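Local coordinates for PurS (Thermus thermophilus, PDB 2CUW), which is a small alpha-beta protein of the PurS family, in which two helices accompany a three-stranded antiparallel sheet, at residues A6-E11 against L44-P49; I10-G15 against P70-Y75. One frame throughout, in Å; residues are numbered along the deposited sequence.

Overall arrangement
Strand 3-12 runs through the middle of the three-stranded antiparallel sheet, and the two contacts lie along the two edges of that strand. Contact 1 pairs its residues 6-11 with 44-49 on the outer strand 42-49; contact 2 pairs 10-15 with 70-75, where the other outer strand, 73-82, begins. Their centres are about 16 Å apart, and they share Ile10 and Glu11. Both start from the same part of the chain, but the partner in contact 1 comes after helix 19-30, whereas that in contact 2 comes later still, after helix 53-67. The first strand thus becomes the central one, giving the strand order 2-1-3, and Ile10 touches Leu44 of one neighbour and Glu73 of the other.

Contact 1. Residues A6-E11 against L44-P49; sequences ATLLIE and LEIVFP
Thr7 and Glu45 form a non-hydrogen-bonded antiparallel pair, and their side chains run alongside each other, off the same face of the sheet. Thr7 OG1 donates to Glu45 OE1 at 2.9 Å, meeting the syn side of the carboxylate 15° out of its plane. Glu45 reaches back through a turn about CB-CG (chi2 -66°); Thr7 CG2 touches the other oxygen, Glu45 OE2. Threonine, beta-branched and bearing a hydroxyl, suits an extended strand on this partly exposed face, beside a flexible acid. Main-chain bonds flank the pair: Ala6 N and Ile46 O are 2.8 Å apart, as are Leu44 N and Leu8 O, and each bond has a return partner.

Ala6, Leu8, Leu44 and Ile46 populate the other face, which is apolar. Leu8 CD1 meets Ile46 CD1 at 3.8 Å, the two chains crossing at a slant; a turn about CB-CG1 of Ile46 (chi2 80°) brings that methyl back over the neighbouring strand. Farther along, Ile10 CD1 touches Leu44 CD1 at 3.6 Å. The small Ala6 admits the Phe48 ring, whose CE2 edge lies 3.8 Å from Ala6 CB, with the methyl in the ring plane.

Helix 53-67 covers this apolar face, with Ala60, Met63 and Leu67 against Ala6, Phe48 and the Ile10-Leu44 pair, while Leu77 of strand 73-82 touches Ala6 and Leu8 across the sheet.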
ATOM      1  N   ALA A   6       8.275  -3.847  -6.828  1.00 12.14           N
ATOM      2  CA  ALA A   6       7.392  -4.250  -5.754  1.00 12.32           C
ATOM      3  C   ALA A   6       6.321  -3.182  -5.623  1.00 13.29           C
ATOM      4  O   ALA A   6       6.625  -1.991  -5.643  1.00 16.22           O
ATOM      5  CB  ALA A   6       8.158  -4.353  -4.450  1.00 13.34           C
ATOM      6  N   THR A   7       5.071  -3.608  -5.503  1.00 10.97           N
ATOM      7  CA  THR A   7       3.977  -2.667  -5.324  1.00 11.50           C
ATOM      8  C   THR A   7       3.576  -2.826  -3.876  1.00 13.01           C
ATOM      9  O   THR A   7       2.900  -3.791  -3.512  1.00 13.28           O
ATOM     10  CB  THR A   7       2.772  -2.997  -6.223  1.00  8.02           C
ATOM     11  OG1 THR A   7       3.182  -2.952  -7.592  1.00  9.55           O
ATOM     12  CG2 THR A   7       1.659  -1.985  -5.992  1.00  8.51           C
ATOM     13  N   LEU A   8       4.031  -1.885  -3.054  1.00 11.69           N
ATOM     14  CA  LEU A   8       3.752  -1.886  -1.629  1.00 12.24           C
ATOM     15  C   LEU A   8       2.648  -0.906  -1.258  1.00 12.96           C
ATOM     16  O   LEU A   8       2.685   0.258  -1.655  1.00 14.45           O
ATOM     17  CB  LEU A   8       5.020  -1.522  -0.854  1.00 12.75           C
ATOM     18  CG  LEU A   8       6.138  -2.571  -0.799  1.00 15.86           C
ATOM     19  CD1 LEU A   8       7.388  -1.950  -0.217  1.00 17.71           C
ATOM     20  CD2 LEU A   8       5.687  -3.754   0.045  1.00 14.42           C
ATOM     21  N   LEU A   9       1.673  -1.390  -0.497  1.00 12.55           N
ATOM     22  CA  LEU A   9       0.568  -0.569  -0.021  1.00 13.21           C
ATOM     23  C   LEU A   9       0.754  -0.353   1.476  1.00 15.13           C
ATOM     24  O   LEU A   9       0.962  -1.307   2.230  1.00 16.66           O
ATOM     25  CB  LEU A   9      -0.774  -1.276  -0.242  1.00 10.80           C
ATOM     26  CG  LEU A   9      -1.135  -1.645  -1.688  1.00 10.80           C
ATOM     27  CD1 LEU A   9      -2.542  -2.256  -1.715  1.00  9.08           C
ATOM     28  CD2 LEU A   9      -1.052  -0.393  -2.576  1.00  5.29           C
ATOM     29  N   ILE A  10       0.699   0.897   1.908  1.00 13.75           N
ATOM     30  CA  ILE A  10       0.818   1.193   3.329  1.00 13.18           C
ATOM     31  C   ILE A  10      -0.524   1.785   3.707  1.00 12.03           C
ATOM     32  O   ILE A  10      -0.844   2.916   3.337  1.00 12.28           O
ATOM     33  CB  ILE A  10       1.933   2.198   3.602  1.00 12.89           C
ATOM     34  CG1 ILE A  10       3.244   1.654   3.042  1.00 13.96           C
ATOM     35  CG2 ILE A  10       2.030   2.468   5.108  1.00 12.79           C
ATOM     36  CD1 ILE A  10       4.412   2.591   3.217  1.00 21.46           C
ATOM     37  N   GLU A  11      -1.311   1.009   4.438  1.00 12.86           N
ATOM     38  CA  GLU A  11      -2.647   1.437   4.808  1.00 15.77           C
ATOM     39  C   GLU A  11      -2.887   1.477   6.305  1.00 18.25           C
ATOM     40  O   GLU A  11      -2.118   0.904   7.096  1.00 17.80           O
ATOM     41  CB  GLU A  11      -3.667   0.517   4.111  1.00 17.55           C
ATOM     42  CG  GLU A  11      -3.330   0.326   2.621  1.00 18.05           C
ATOM     43  CD  GLU A  11      -4.339  -0.521   1.852  1.00 22.64           C
ATOM     44  OE1 GLU A  11      -4.706  -1.611   2.338  1.00 26.45           O
ATOM     45  OE2 GLU A  11      -4.751  -0.099   0.747  1.00 20.14           O
ATOM     46  N   LEU A  44       3.600   2.556  -2.997  1.00 10.55           N
ATOM     47  CA  LEU A  44       4.963   2.809  -3.410  1.00 11.00           C
ATOM     48  C   LEU A  44       5.378   1.763  -4.424  1.00 11.66           C
ATOM     49  O   LEU A  44       5.311   0.563  -4.152  1.00 11.54           O
ATOM     50  CB  LEU A  44       5.929   2.757  -2.223  1.00 13.27           C
ATOM     51  CG  LEU A  44       5.913   3.929  -1.242  1.00 12.66           C
ATOM     52  CD1 LEU A  44       4.925   3.651  -0.144  1.00 14.03           C
ATOM     53  CD2 LEU A  44       7.297   4.128  -0.671  1.00 16.88           C
ATOM     54  N   GLU A  45       5.782   2.228  -5.600  1.00 10.63           N
ATOM     55  CA  GLU A  45       6.248   1.341  -6.648  1.00 11.45           C
ATOM     56  C   GLU A  45       7.758   1.389  -6.468  1.00 11.84           C
ATOM     57  O   GLU A  45       8.365   2.435  -6.667  1.00  9.61           O
ATOM     58  CB  GLU A  45       5.871   1.888  -8.024  1.00 10.29           C
ATOM     59  CG  GLU A  45       4.366   2.015  -8.262  1.00 12.79           C
ATOM     60  CD  GLU A  45       3.657   0.663  -8.308  1.00 13.69           C
ATOM     61  OE1 GLU A  45       4.351  -0.371  -8.265  1.00 13.30           O
ATOM     62  OE2 GLU A  45       2.408   0.639  -8.391  1.00 11.14           O
ATOM     63  N   ILE A  46       8.359   0.281  -6.048  1.00 11.44           N
ATOM     64  CA  ILE A  46       9.804   0.276  -5.856  1.00 13.25           C
ATOM     65  C   ILE A  46      10.511  -0.676  -6.803  1.00 10.78           C
ATOM     66  O   ILE A  46      10.199  -1.865  -6.857  1.00 10.54           O
ATOM     67  CB  ILE A  46      10.208  -0.125  -4.424  1.00 14.73           C
ATOM     68  CG1 ILE A  46       9.494   0.755  -3.397  1.00 17.19           C
ATOM     69  CG2 ILE A  46      11.720   0.022  -4.267  1.00 15.34           C
ATOM     70  CD1 ILE A  46       8.068   0.340  -3.127  1.00 24.74           C
ATOM     71  N   VAL A  47      11.458  -0.137  -7.553  1.00 11.64           N
ATOM     72  CA  VAL A  47      12.239  -0.923  -8.490  1.00 13.86           C
ATOM     73  C   VAL A  47      13.611  -1.168  -7.858  1.00 14.32           C
ATOM     74  O   VAL A  47      14.277  -0.236  -7.397  1.00 15.18           O
ATOM     75  CB  VAL A  47      12.395  -0.188  -9.830  1.00 14.40           C
ATOM     76  CG1 VAL A  47      13.354  -0.947 -10.749  1.00 13.43           C
ATOM     77  CG2 VAL A  47      11.028  -0.056 -10.494  1.00 14.72           C
ATOM     78  N   PHE A  48      14.021  -2.428  -7.828  1.00 14.49           N
ATOM     79  CA  PHE A  48      15.295  -2.792  -7.228  1.00 15.58           C
ATOM     80  C   PHE A  48      15.825  -4.114  -7.781  1.00 15.95           C
ATOM     81  O   PHE A  48      15.061  -4.942  -8.273  1.00 15.32           O
ATOM     82  CB  PHE A  48      15.131  -2.907  -5.709  1.00 13.19           C
ATOM     83  CG  PHE A  48      14.147  -3.962  -5.281  1.00 14.90           C
ATOM     84  CD1 PHE A  48      14.589  -5.199  -4.818  1.00 14.46           C
ATOM     85  CD2 PHE A  48      12.778  -3.728  -5.350  1.00 14.21           C
ATOM     86  CE1 PHE A  48      13.687  -6.187  -4.430  1.00 14.01           C
ATOM     87  CE2 PHE A  48      11.859  -4.711  -4.962  1.00 16.32           C
ATOM     88  CZ  PHE A  48      12.315  -5.945  -4.501  1.00 14.67           C
ATOM     89  N   PRO A  49      17.146  -4.324  -7.700  1.00 16.69           N
ATOM     90  CA  PRO A  49      17.751  -5.558  -8.195  1.00 17.62           C
ATOM     91  C   PRO A  49      17.724  -6.625  -7.101  1.00 19.43           C
ATOM     92  O   PRO A  49      17.673  -6.306  -5.913  1.00 17.13           O
ATOM     93  CB  PRO A  49      19.163  -5.114  -8.548  1.00 17.68           C
ATOM     94  CG  PRO A  49      19.472  -4.151  -7.447  1.00 19.31           C
ATOM     95  CD  PRO A  49      18.183  -3.350  -7.304  1.00 16.83           C
TER

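Contact 2. Residues I10-G15 against P70-Y75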
ATOM      1  N   ILE A  10       0.699   0.897   1.908  1.00 13.75           N
ATOM      2  CA  ILE A  10       0.818   1.193   3.329  1.00 13.18           C
ATOM      3  C   ILE A  10      -0.524   1.785   3.707  1.00 12.03           C
ATOM      4  O   ILE A  10      -0.844   2.916   3.337  1.00 12.28           O
ATOM      5  CB  ILE A  10       1.933   2.198   3.602  1.00 12.89           C
ATOM      6  CG1 ILE A  10       3.244   1.654   3.042  1.00 13.96           C
ATOM      7  CG2 ILE A  10       2.030   2.468   5.108  1.00 12.79           C
ATOM      8  CD1 ILE A  10       4.412   2.591   3.217  1.00 21.46           C
ATOM      9  N   GLU A  11      -1.311   1.009   4.438  1.00 12.86           N
ATOM     10  CA  GLU A  11      -2.647   1.437   4.808  1.00 15.77           C
ATOM     11  C   GLU A  11      -2.887   1.477   6.305  1.00 18.25           C
ATOM     12  O   GLU A  11      -2.118   0.904   7.096  1.00 17.80           O
ATOM     13  CB  GLU A  11      -3.667   0.517   4.111  1.00 17.55           C
ATOM     14  CG  GLU A  11      -3.330   0.326   2.621  1.00 18.05           C
ATOM     15  CD  GLU A  11      -4.339  -0.521   1.852  1.00 22.64           C
ATOM     16  OE1 GLU A  11      -4.706  -1.611   2.338  1.00 26.45           O
ATOM     17  OE2 GLU A  11      -4.751  -0.099   0.747  1.00 20.14           O
ATOM     18  N   LEU A  12      -3.956   2.169   6.683  1.00 15.47           N
ATOM     19  CA  LEU A  12      -4.337   2.310   8.076  1.00 17.52           C
ATOM     20  C   LEU A  12      -4.976   1.036   8.627  1.00 20.13           C
ATOM     21  O   LEU A  12      -5.806   0.409   7.965  1.00 17.26           O
ATOM     22  CB  LEU A  12      -5.320   3.470   8.230  1.00 18.22           C
ATOM     23  CG  LEU A  12      -4.860   4.832   7.699  1.00 20.57           C
ATOM     24  CD1 LEU A  12      -5.991   5.844   7.817  1.00 18.95           C
ATOM     25  CD2 LEU A  12      -3.630   5.289   8.477  1.00 21.13           C
ATOM     26  N   LYS A  13      -4.590   0.659   9.843  1.00 18.58           N
ATOM     27  CA  LYS A  13      -5.162  -0.522  10.469  1.00 22.92           C
ATOM     28  C   LYS A  13      -6.602  -0.180  10.809  1.00 25.91           C
ATOM     29  O   LYS A  13      -6.990   0.993  10.804  1.00 24.39           O
ATOM     30  CB  LYS A  13      -4.423  -0.877  11.763  1.00 23.57           C
ATOM     31  CG  LYS A  13      -2.954  -1.205  11.592  1.00 23.95           C
ATOM     32  CD  LYS A  13      -2.370  -1.729  12.896  1.00 26.93           C
ATOM     33  CE  LYS A  13      -0.945  -2.213  12.698  1.00 30.26           C
ATOM     34  NZ  LYS A  13      -0.394  -2.830  13.933  1.00 31.86           N
ATOM     35  N   LYS A  14      -7.393  -1.201  11.112  1.00 29.42           N
ATOM     36  CA  LYS A  14      -8.788  -0.992  11.466  1.00 33.35           C
ATOM     37  C   LYS A  14      -8.890  -0.180  12.753  1.00 34.61           C
ATOM     38  O   LYS A  14      -8.120  -0.384  13.684  1.00 35.91           O
ATOM     39  CB  LYS A  14      -9.495  -2.344  11.627  1.00 36.15           C
ATOM     40  CG  LYS A  14      -9.953  -2.961  10.295  1.00 39.45           C
ATOM     41  CD  LYS A  14      -8.822  -2.990   9.270  1.00 41.63           C
ATOM     42  CE  LYS A  14      -9.338  -3.228   7.859  1.00 44.13           C
ATOM     43  NZ  LYS A  14      -8.241  -3.087   6.856  1.00 45.33           N
ATOM     44  N   GLY A  15      -9.836   0.755  12.791  1.00 35.84           N
ATOM     45  CA  GLY A  15     -10.012   1.577  13.972  1.00 36.70           C
ATOM     46  C   GLY A  15      -9.317   2.922  13.877  1.00 38.72           C
ATOM     47  O   GLY A  15      -9.751   3.895  14.494  1.00 38.80           O
ATOM     48  N   PRO A  70       4.201   1.066  12.855  1.00 29.03           N
ATOM     49  CA  PRO A  70       3.790  -0.051  13.713  1.00 27.89           C
ATOM     50  C   PRO A  70       2.413   0.054  14.365  1.00 27.75           C
ATOM     51  O   PRO A  70       1.644  -0.912  14.385  1.00 26.83           O
ATOM     52  CB  PRO A  70       4.902  -0.098  14.757  1.00 29.98           C
ATOM     53  CG  PRO A  70       6.092   0.312  13.974  1.00 28.01           C
ATOM     54  CD  PRO A  70       5.575   1.489  13.188  1.00 28.78           C
ATOM     55  N   VAL A  71       2.110   1.228  14.906  1.00 26.96           N
ATOM     56  CA  VAL A  71       0.846   1.459  15.596  1.00 25.94           C
ATOM     57  C   VAL A  71      -0.339   1.809  14.696  1.00 24.56           C
ATOM     58  O   VAL A  71      -1.458   1.363  14.915  1.00 24.36           O
ATOM     59  CB  VAL A  71       1.014   2.601  16.636  1.00 27.08           C
ATOM     60  CG1 VAL A  71      -0.343   3.081  17.129  1.00 26.89           C
ATOM     61  CG2 VAL A  71       1.870   2.114  17.807  1.00 26.17           C
HETATM   62  N   MSE A  72      -0.068   2.602  13.675  1.00 24.40           N
HETATM   63  CA  MSE A  72      -1.086   3.113  12.768  1.00 23.39           C
HETATM   64  C   MSE A  72      -1.341   2.321  11.484  1.00 21.57           C
HETATM   65  O   MSE A  72      -2.481   2.236  11.012  1.00 17.74           O
HETATM   66  CB  MSE A  72      -0.666   4.534  12.392  1.00 26.09           C
HETATM   67  CG  MSE A  72      -1.737   5.579  12.309  1.00 30.69           C
HETATM   68 SE   MSE A  72      -0.820   7.297  12.361  1.00 36.60          SE
HETATM   69  CE  MSE A  72       0.107   7.182  10.731  1.00 30.92           C
ATOM     70  N   GLU A  73      -0.287   1.730  10.931  1.00 18.61           N
ATOM     71  CA  GLU A  73      -0.404   1.055   9.651  1.00 19.46           C
ATOM     72  C   GLU A  73       0.057  -0.392   9.519  1.00 20.33           C
ATOM     73  O   GLU A  73       0.667  -0.971  10.414  1.00 18.36           O
ATOM     74  CB  GLU A  73       0.358   1.889   8.617  1.00 21.01           C
ATOM     75  CG  GLU A  73       0.189   3.405   8.787  1.00 23.52           C
ATOM     76  CD  GLU A  73       1.245   4.204   8.042  1.00 24.66           C
ATOM     77  OE1 GLU A  73       2.443   3.927   8.245  1.00 21.10           O
ATOM     78  OE2 GLU A  73       0.878   5.108   7.258  1.00 26.86           O
ATOM     79  N   VAL A  74      -0.264  -0.955   8.360  1.00 19.63           N
ATOM     80  CA  VAL A  74       0.138  -2.299   7.981  1.00 19.01           C
ATOM     81  C   VAL A  74       0.567  -2.131   6.538  1.00 19.84           C
ATOM     82  O   VAL A  74       0.087  -1.231   5.843  1.00 19.36           O
ATOM     83  CB  VAL A  74      -1.027  -3.322   8.026  1.00 20.33           C
ATOM     84  CG1 VAL A  74      -1.505  -3.514   9.452  1.00 22.74           C
ATOM     85  CG2 VAL A  74      -2.168  -2.861   7.142  1.00 22.80           C
ATOM     86  N   TYR A  75       1.492  -2.958   6.077  1.00 17.71           N
ATOM     87  CA  TYR A  75       1.893  -2.845   4.692  1.00 18.42           C
ATOM     88  C   TYR A  75       1.410  -4.105   4.009  1.00 18.03           C
ATOM     89  O   TYR A  75       0.982  -5.053   4.663  1.00 18.50           O
ATOM     90  CB  TYR A  75       3.410  -2.724   4.561  1.00 18.17           C
ATOM     91  CG  TYR A  75       4.158  -4.017   4.786  1.00 22.95           C
ATOM     92  CD1 TYR A  75       4.266  -4.972   3.773  1.00 23.10           C
ATOM     93  CD2 TYR A  75       4.756  -4.289   6.014  1.00 22.47           C
ATOM     94  CE1 TYR A  75       4.953  -6.167   3.978  1.00 24.20           C
ATOM     95  CE2 TYR A  75       5.445  -5.482   6.230  1.00 26.06           C
ATOM     96  CZ  TYR A  75       5.538  -6.413   5.207  1.00 25.14           C
ATOM     97  OH  TYR A  75       6.212  -7.591   5.421  1.00 28.52           O
TER
HETATM   98  O   HOH W   1      -1.389   4.880   5.385  1.00 24.00           O
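Lys13 stretches along the start of the opposing strand, and its ammonium NZ donates to Pro70 O at 2.8 Å, almost straight in line with that carbonyl. The chain is extended beyond CG, long enough for the end to reach the turn that precedes the strand while its methylenes lie against Val74. That apolar touch is tight: Lys13 CG is 3.5 Å from Val74 CG1. A lysine fits here because one residue supplies both an apolar shaft and a charged end. Its backbone joins in as well, Lys13 N donating to Met72 O at 2.9 Å. Leu12 CD2 meets Met72 CG (a selenomethionine) more loosely, at 4.3 Å.

Glu11 and Val74 form the hydrogen-bonded pair, N to O in both directions, between non-hydrogen-bonded pairs Ile10-Tyr75 and Leu12-Glu73. Here strand 3-12 ends and strand 73-82 begins, antiparallel to it, and the Lys13 N to Met72 O bond is the last between their backbones before the chains part.

Glu73 is buried, and its polar end is well supplied. With CG anti to the carbonyl carbon (chi1 -40°), its chain extends past Ile10, whose CG2 lies 3.5 Å from Glu73 OE1. A water donates to both Glu73 OE2 and Ile10 O, each at 2.9 Å. Farther out, OE2 makes a salt bridge with Lys42 NZ, which would probably favour the ionised acid. Asn69 braces the turn: its N donates to Glu73 OE1, and its OD1 accepts from Met72 N.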